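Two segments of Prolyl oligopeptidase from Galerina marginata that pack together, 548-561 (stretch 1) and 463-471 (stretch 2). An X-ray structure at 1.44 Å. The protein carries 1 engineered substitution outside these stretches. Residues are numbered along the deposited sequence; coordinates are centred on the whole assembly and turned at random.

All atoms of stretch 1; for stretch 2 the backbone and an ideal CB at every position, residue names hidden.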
ATOM      1  N   VAL A 548      20.639  -1.467  -7.892  1.00 14.10           N
ATOM      2  CA  VAL A 548      21.074  -0.298  -8.656  1.00 16.55           C
ATOM      3  C   VAL A 548      20.244  -0.132  -9.928  1.00 15.75           C
ATOM      4  O   VAL A 548      20.041   0.993 -10.388  1.00 15.67           O
ATOM      5  CB  VAL A 548      22.584  -0.348  -8.954  1.00 18.81           C
ATOM      6  CG1 VAL A 548      22.903  -1.501  -9.865  1.00 21.26           C
ATOM      7  CG2 VAL A 548      23.042   0.951  -9.633  1.00 25.17           C
ATOM      8  N   ASN A 549      19.704  -1.230 -10.490  1.00 14.36           N
ATOM      9  CA  ASN A 549      18.952  -1.107 -11.730  1.00 14.56           C
ATOM     10  C   ASN A 549      17.680  -0.294 -11.547  1.00 14.17           C
ATOM     11  O   ASN A 549      17.260   0.398 -12.476  1.00 13.94           O
ATOM     12  CB  ASN A 549      18.565  -2.470 -12.264  1.00 14.93           C
ATOM     13  CG  ASN A 549      19.722  -3.273 -12.745  1.00 15.76           C
ATOM     14  OD1 ASN A 549      20.805  -2.779 -13.037  1.00 18.54           O
ATOM     15  ND2 ASN A 549      19.479  -4.560 -12.846  1.00 19.27           N
ATOM     16  N   THR A 550      17.076  -0.370 -10.362  1.00 13.12           N
ATOM     17  CA  THR A 550      15.893   0.451 -10.072  1.00 11.66           C
ATOM     18  C   THR A 550      16.197   1.926 -10.252  1.00 13.56           C
ATOM     19  O   THR A 550      15.410   2.679 -10.848  1.00 11.97           O
ATOM     20  CB  THR A 550      15.450   0.174  -8.656  1.00 12.21           C
ATOM     21  OG1 THR A 550      15.132  -1.236  -8.500  1.00 12.67           O
ATOM     22  CG2 THR A 550      14.273   0.995  -8.312  1.00 12.14           C
ATOM     23  N   PHE A 551      17.337   2.354  -9.706  1.00 12.84           N
ATOM     24  CA  PHE A 551      17.763   3.746  -9.791  1.00 11.13           C
ATOM     25  C   PHE A 551      18.117   4.129 -11.228  1.00 11.33           C
ATOM     26  O   PHE A 551      17.703   5.179 -11.716  1.00 12.30           O
ATOM     27  CB  PHE A 551      18.943   3.992  -8.843  1.00 11.87           C
ATOM     28  CG  PHE A 551      18.561   3.899  -7.401  1.00 12.50           C
ATOM     29  CD1 PHE A 551      18.572   2.699  -6.741  1.00 17.12           C
ATOM     30  CD2 PHE A 551      18.125   5.001  -6.715  1.00 13.16           C
ATOM     31  CE1 PHE A 551      18.168   2.592  -5.421  1.00 18.64           C
ATOM     32  CE2 PHE A 551      17.716   4.901  -5.425  1.00 12.26           C
ATOM     33  CZ  PHE A 551      17.771   3.741  -4.759  1.00 14.52           C
ATOM     34  N   ASP A 552      18.860   3.257 -11.932  1.00 11.99           N
ATOM     35  CA  ASP A 552      19.167   3.511 -13.327  1.00 13.98           C
ATOM     36  C   ASP A 552      17.881   3.637 -14.155  1.00 12.21           C
ATOM     37  O   ASP A 552      17.782   4.495 -15.030  1.00 13.64           O
ATOM     38  CB  ASP A 552      20.072   2.392 -13.857  1.00 14.45           C
ATOM     39  CG  ASP A 552      21.517   2.461 -13.304  1.00 18.39           C
ATOM     40  OD1 ASP A 552      21.948   3.562 -12.891  1.00 21.20           O
ATOM     41  OD2 ASP A 552      22.206   1.420 -13.342  1.00 21.48           O
ATOM     42  N   ASP A 553      16.897   2.791 -13.902  1.00 12.57           N
ATOM     43  CA  ASP A 553      15.643   2.855 -14.654  1.00 11.42           C
ATOM     44  C   ASP A 553      14.937   4.185 -14.393  1.00 10.21           C
ATOM     45  O   ASP A 553      14.400   4.804 -15.300  1.00 11.64           O
ATOM     46  CB  ASP A 553      14.718   1.693 -14.268  1.00 11.71           C
ATOM     47  CG  ASP A 553      15.191   0.332 -14.747  1.00 15.02           C
ATOM     48  OD1 ASP A 553      16.144   0.268 -15.525  1.00 15.17           O
ATOM     49  OD2 ASP A 553      14.547  -0.641 -14.298  1.00 14.01           O
ATOM     50  N   PHE A 554      14.924   4.633 -13.138  1.00 10.62           N
ATOM     51  CA  PHE A 554      14.202   5.853 -12.785  1.00  9.76           C
ATOM     52  C   PHE A 554      14.902   7.090 -13.343  1.00 10.52           C
ATOM     53  O   PHE A 554      14.250   8.002 -13.883  1.00 10.44           O
ATOM     54  CB  PHE A 554      14.060   5.942 -11.264  1.00  9.89           C
ATOM     55  CG  PHE A 554      12.954   6.848 -10.778  1.00  9.40           C
ATOM     56  CD1 PHE A 554      11.635   6.597 -11.064  1.00  9.24           C
ATOM     57  CD2 PHE A 554      13.252   7.873  -9.907  1.00 10.44           C
ATOM     58  CE1 PHE A 554      10.620   7.403 -10.565  1.00 10.18           C
ATOM     59  CE2 PHE A 554      12.257   8.694  -9.411  1.00  9.25           C
ATOM     60  CZ  PHE A 554      10.957   8.472  -9.746  1.00  9.60           C
ATOM     61  N   ILE A 555      16.225   7.117 -13.261  1.00 10.30           N
ATOM     62  CA  ILE A 555      16.977   8.218 -13.838  1.00 11.68           C
ATOM     63  C   ILE A 555      16.847   8.259 -15.367  1.00 10.10           C
ATOM     64  O   ILE A 555      16.627   9.319 -15.971  1.00 12.49           O
ATOM     65  CB  ILE A 555      18.437   8.135 -13.369  1.00 13.06           C
ATOM     66  CG1 ILE A 555      18.518   8.420 -11.875  1.00 13.28           C
ATOM     67  CG2 ILE A 555      19.287   9.101 -14.194  1.00 14.59           C
ATOM     68  CD1 ILE A 555      19.841   7.974 -11.256  1.00 15.59           C
ATOM     69  N   ALA A 556      16.918   7.091 -16.014  1.00 12.11           N
ATOM     70  CA  ALA A 556      16.727   7.048 -17.462  1.00 12.10           C
ATOM     71  C   ALA A 556      15.345   7.552 -17.886  1.00 12.25           C
ATOM     72  O   ALA A 556      15.184   8.167 -18.962  1.00 14.29           O
ATOM     73  CB  ALA A 556      17.011   5.650 -17.998  1.00 13.11           C
ATOM     74  N   ALA A 557      14.314   7.297 -17.080  1.00 10.52           N
ATOM     75  CA  ALA A 557      12.990   7.795 -17.418  1.00 10.60           C
ATOM     76  C   ALA A 557      12.988   9.320 -17.466  1.00 10.02           C
ATOM     77  O   ALA A 557      12.425   9.924 -18.383  1.00 11.93           O
ATOM     78  CB  ALA A 557      11.981   7.276 -16.396  1.00 12.08           C
ATOM     79  N   ALA A 558      13.616   9.955 -16.487  1.00 11.79           N
ATOM     80  CA  ALA A 558      13.641  11.418 -16.433  1.00 11.53           C
ATOM     81  C   ALA A 558      14.449  11.983 -17.585  1.00 14.57           C
ATOM     82  O   ALA A 558      14.061  12.997 -18.175  1.00 14.57           O
ATOM     83  CB  ALA A 558      14.213  11.867 -15.084  1.00 13.20           C
ATOM     84  N   GLN A 559      15.542  11.312 -17.939  1.00 12.72           N
ATOM     85  CA  GLN A 559      16.350  11.755 -19.064  1.00 14.09           C
ATOM     86  C   GLN A 559      15.561  11.636 -20.362  1.00 13.51           C
ATOM     87  O   GLN A 559      15.626  12.519 -21.218  1.00 16.65           O
ATOM     88  CB  GLN A 559      17.649  10.927 -19.108  1.00 15.09           C
ATOM     89  CG  GLN A 559      18.537  11.213 -17.904  1.00 15.52           C
ATOM     90  CD  GLN A 559      19.734  10.316 -17.806  1.00 18.22           C
ATOM     91  OE1 GLN A 559      19.668   9.104 -18.040  1.00 20.39           O
ATOM     92  NE2 GLN A 559      20.846  10.902 -17.412  1.00 22.10           N
ATOM     93  N   PHE A 560      14.792  10.553 -20.506  1.00 12.46           N
ATOM     94  CA  PHE A 560      13.969  10.322 -21.688  1.00 12.72           C
ATOM     95  C   PHE A 560      12.877  11.367 -21.838  1.00 13.36           C
ATOM     96  O   PHE A 560      12.601  11.837 -22.945  1.00 14.97           O
ATOM     97  CB  PHE A 560      13.356   8.917 -21.568  1.00 13.18           C
ATOM     98  CG  PHE A 560      12.282   8.593 -22.581  1.00 14.52           C
ATOM     99  CD1 PHE A 560      12.603   8.082 -23.803  1.00 16.99           C
ATOM    100  CD2 PHE A 560      10.964   8.798 -22.297  1.00 16.41           C
ATOM    101  CE1 PHE A 560      11.597   7.762 -24.721  1.00 16.73           C
ATOM    102  CE2 PHE A 560       9.978   8.494 -23.232  1.00 21.56           C
ATOM    103  CZ  PHE A 560      10.322   7.973 -24.421  1.00 18.80           C
ATOM    104  N   LEU A 561      12.246  11.764 -20.728  1.00 13.54           N
ATOM    105  CA  LEU A 561      11.185  12.776 -20.808  1.00 12.88           C
ATOM    106  C   LEU A 561      11.716  14.050 -21.427  1.00 13.77           C
ATOM    107  O   LEU A 561      11.030  14.686 -22.216  1.00 15.60           O
ATOM    108  CB  LEU A 561      10.618  13.062 -19.420  1.00 13.37           C
ATOM    109  CG  LEU A 561       9.805  11.951 -18.777  1.00 12.23           C
ATOM    110  CD1 LEU A 561       9.447  12.333 -17.368  1.00 13.17           C
ATOM    111  CD2 LEU A 561       8.572  11.651 -19.558  1.00 13.86           C
ATOM    112  N   UNK A 463       0.995   5.089 -22.819  1.00  9.77           N
ATOM    113  CA  UNK A 463       2.143   4.342 -22.367  1.00 10.56           C
ATOM    114  C   UNK A 463       3.215   4.410 -23.443  1.00 12.47           C
ATOM    115  O   UNK A 463       2.948   4.113 -24.621  1.00 14.53           O
ATOM    116  CB  UNK A 463       1.769   2.894 -22.044  1.00 10.56           C
ATOM    117  N   UNK A 464       4.393   4.821 -23.042  1.00 11.82           N
ATOM    118  CA  UNK A 464       5.554   4.900 -23.921  1.00 13.80           C
ATOM    119  C   UNK A 464       6.646   3.973 -23.385  1.00 13.28           C
ATOM    120  O   UNK A 464       6.594   3.508 -22.249  1.00 15.29           O
ATOM    121  CB  UNK A 464       6.063   6.339 -24.030  1.00 13.80           C
ATOM    122  N   UNK A 465       7.619   3.631 -24.226  1.00 12.48           N
ATOM    123  CA  UNK A 465       8.711   2.769 -23.828  1.00 12.42           C
ATOM    124  C   UNK A 465      10.025   3.507 -23.993  1.00 14.22           C
ATOM    125  O   UNK A 465      10.227   4.221 -24.980  1.00 16.25           O
ATOM    126  CB  UNK A 465       8.709   1.473 -24.641  1.00 12.42           C
ATOM    127  N   UNK A 466      10.898   3.335 -23.021  1.00 11.65           N
ATOM    128  CA  UNK A 466      12.246   3.921 -23.044  1.00 13.89           C
ATOM    129  C   UNK A 466      13.258   2.832 -22.715  1.00 14.94           C
ATOM    130  O   UNK A 466      12.917   1.735 -22.305  1.00 16.57           O
ATOM    131  CB  UNK A 466      12.364   5.085 -22.059  1.00 13.89           C
ATOM    132  N   UNK A 467      14.526   3.154 -22.862  1.00 16.28           N
ATOM    133  CA  UNK A 467      15.610   2.191 -22.678  1.00 18.89           C
ATOM    134  C   UNK A 467      16.445   2.593 -21.475  1.00 15.74           C
ATOM    135  O   UNK A 467      16.817   3.767 -21.331  1.00 17.23           O
ATOM    136  CB  UNK A 467      16.482   2.098 -23.932  1.00 18.89           C
ATOM    137  N   UNK A 468      16.706   1.641 -20.608  1.00 15.52           N
ATOM    138  CA  UNK A 468      17.564   1.871 -19.469  1.00 14.73           C
ATOM    139  C   UNK A 468      19.019   1.712 -19.884  1.00 19.68           C
ATOM    140  O   UNK A 468      19.316   1.291 -21.001  1.00 20.08           O
ATOM    141  CB  UNK A 468      17.215   0.916 -18.325  1.00 14.73           C
ATOM    142  N   UNK A 469      19.911   2.050 -18.955  1.00 18.17           N
ATOM    143  CA  UNK A 469      21.361   1.946 -19.179  1.00 21.47           C
ATOM    144  C   UNK A 469      21.783   0.634 -19.823  1.00 23.52           C
ATOM    145  O   UNK A 469      22.579   0.631 -20.776  1.00 25.24           O
ATOM    146  CB  UNK A 469      22.102   2.110 -17.851  1.00 21.47           C
ATOM    147  N   UNK A 470      21.283  -0.490 -19.321  1.00 19.59           N
ATOM    148  CA  UNK A 470      21.681  -1.804 -19.756  1.00 18.66           C
ATOM    149  C   UNK A 470      20.925  -2.284 -20.981  1.00 23.61           C
ATOM    150  O   UNK A 470      21.134  -3.423 -21.410  1.00 24.26           O
ATOM    151  CB  UNK A 470      21.493  -2.801 -18.611  1.00 18.66           C
ATOM    152  N   UNK A 471      20.064  -1.459 -21.554  1.00 19.72           N
ATOM    153  CA  UNK A 471      19.359  -1.825 -22.756  1.00 20.77           C
ATOM    154  C   UNK A 471      17.939  -2.319 -22.538  1.00 20.05           C
ATOM    155  O   UNK A 471      17.183  -2.435 -23.508  1.00 22.27           O
ATOM    156  CB  UNK A 471      20.158  -2.902 -23.493  1.00 20.77           C
TER

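Position 463 opens the segment in extended conformation, and its ideal CB has nothing of the helix within 5.5 Å. Stretch 1 sets no requirement; Gln463 is found, its amide hydrogen-bonded elsewhere in the structure.

At 464 the CA-to-CB bond points toward the helix, and the ideal CB lies 4.5 Å from Phe560 CE2. A modest apolar side chain, valine, isoleucine or leucine, would suit the Phe560 ring. The residue is Val464, whose CG2 packs 3.8 Å from Phe560 CE2.

Strand alternation turns 465 away, so many residues would serve. It is Trp465, whose carbonyl O nevertheless approaches Phe560 CZ at 3.8 Å.

Position 466 points toward the helix again. Its ideal CB is only 3.5 Å from Phe560 CD1, and beyond it lie Ala556 and Ala557, whose methyl side chains leave room for a flat group. The carbonyl of Asp553 offers an acceptor, although it already receives the helical bond from Ala557 N. Phenylalanine, or a long apolar chain, could fill the space; a ring with a terminal donor could also reach the carbonyl. Tyr466 does both. Its CB sits over a face of the Phe560 ring, 3.6 Å from the centroid, while Ala557 CA lies over a face of the tyrosine ring, 3.9 Å from its centroid. At the tip, Tyr466 OH donates a 2.7 Å hydrogen bond to Asp553 O, which lies near the plane of the ring.

Position 467 points away, so the choice is wide. Glu467 occupies it, and its backbone O contacts Ala556 CB at 3.8 Å.

The chain then leaves the strand. At 468 the ideal CB is just 3.1 Å from Asp553 OD1, so a small side chain with a donor is strongly indicated: serine above all, perhaps threonine. Ser468, with chi1 in t, donates from OG to Asp553 OD1 at 2.6 Å.

Position 469 faces Asp552, whose carboxylate invites lysine or arginine. Lys469 extends with all chi angles t. Its NZ stays 4.4 Å from Asp552 OD2, beyond a salt bridge, but water 1 joins them, accepting from Lys469 NZ (2.8 Å) and donating to Asp552 OD2 (2.6 Å).

At 470, in the type I turn, CA-to-CB points toward the helix but nothing of it lies within 5.5 Å of the ideal CB; small polar residues such as aspartate or asparagine fit. Asp470 merely brings OD2 to 4.4 Å from Asn549 OD1.

Finally, 471 has phi/psi of 99/-10°, where a CB would jam against the preceding carbonyl O. Glycine is called for, and Gly471 N closes the turn to Ser468 O, 2.9 Å.

Stretch 2, residues 463-471: QVWYESKDG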
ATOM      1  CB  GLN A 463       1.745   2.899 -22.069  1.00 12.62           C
ATOM      2  CG  GLN A 463       2.859   2.051 -21.476  1.00 11.18           C
ATOM      3  CD  GLN A 463       2.315   0.679 -21.142  1.00 12.76           C
ATOM      4  OE1 GLN A 463       1.844  -0.048 -22.020  1.00 13.66           O
ATOM      5  NE2 GLN A 463       2.363   0.347 -19.889  1.00 10.46           N
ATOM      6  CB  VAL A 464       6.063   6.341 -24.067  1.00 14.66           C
ATOM      7  CG1 VAL A 464       4.982   7.213 -24.611  1.00 21.30           C
ATOM      8  CG2 VAL A 464       6.581   6.888 -22.767  1.00 19.17           C
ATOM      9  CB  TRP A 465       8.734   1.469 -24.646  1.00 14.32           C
ATOM     10  CG  TRP A 465       7.540   0.604 -24.435  1.00 12.68           C
ATOM     11  CD1 TRP A 465       6.293   0.786 -24.948  1.00 13.70           C
ATOM     12  CD2 TRP A 465       7.502  -0.572 -23.662  1.00 12.17           C
ATOM     13  NE1 TRP A 465       5.465  -0.201 -24.491  1.00 14.05           N
ATOM     14  CE2 TRP A 465       6.193  -1.073 -23.725  1.00 13.18           C
ATOM     15  CE3 TRP A 465       8.449  -1.260 -22.926  1.00 14.88           C
ATOM     16  CZ2 TRP A 465       5.819  -2.264 -23.044  1.00 15.59           C
ATOM     17  CZ3 TRP A 465       8.108  -2.411 -22.283  1.00 16.21           C
ATOM     18  CH2 TRP A 465       6.790  -2.913 -22.348  1.00 16.78           C
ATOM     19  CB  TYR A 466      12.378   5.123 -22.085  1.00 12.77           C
ATOM     20  CG  TYR A 466      12.307   4.761 -20.621  1.00 12.88           C
ATOM     21  CD1 TYR A 466      11.095   4.593 -19.966  1.00 11.41           C
ATOM     22  CD2 TYR A 466      13.460   4.612 -19.875  1.00 11.91           C
ATOM     23  CE1 TYR A 466      11.048   4.270 -18.623  1.00 12.85           C
ATOM     24  CE2 TYR A 466      13.405   4.293 -18.547  1.00 11.28           C
ATOM     25  CZ  TYR A 466      12.210   4.134 -17.923  1.00 12.52           C
ATOM     26  OH  TYR A 466      12.185   3.820 -16.577  1.00 13.33           O
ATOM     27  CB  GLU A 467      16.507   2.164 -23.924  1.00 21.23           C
ATOM     28  CG  GLU A 467      17.531   1.086 -23.937  1.00 28.04           C
ATOM     29  CD  GLU A 467      18.292   1.047 -25.254  1.00 38.06           C
ATOM     30  OE1 GLU A 467      17.640   1.215 -26.306  1.00 43.75           O
ATOM     31  OE2 GLU A 467      19.520   0.817 -25.234  1.00 39.69           O
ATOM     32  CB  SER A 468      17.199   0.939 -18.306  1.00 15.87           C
ATOM     33  OG  SER A 468      17.803   1.406 -17.100  1.00 17.74           O
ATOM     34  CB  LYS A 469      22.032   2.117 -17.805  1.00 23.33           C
ATOM     35  CG  LYS A 469      23.519   2.100 -17.852  1.00 28.52           C
ATOM     36  CD  LYS A 469      24.110   2.338 -16.472  1.00 32.24           C
ATOM     37  CE  LYS A 469      25.578   1.970 -16.427  1.00 38.96           C
ATOM     38  NZ  LYS A 469      26.112   2.318 -15.100  1.00 35.93           N
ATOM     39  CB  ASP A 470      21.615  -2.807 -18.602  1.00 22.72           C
ATOM     40  CG  ASP A 470      20.182  -3.198 -18.190  1.00 20.37           C
ATOM     41  OD1 ASP A 470      19.224  -2.739 -18.855  1.00 21.28           O
ATOM     42  OD2 ASP A 470      20.027  -4.004 -17.239  1.00 21.87           O
TER
HETATM   43  O   HOH W   1      24.772   1.025 -12.947  1.00 24.19           O
HETATM   44  O   HOH W   2      19.985   4.373 -16.726  1.00 25.96           O
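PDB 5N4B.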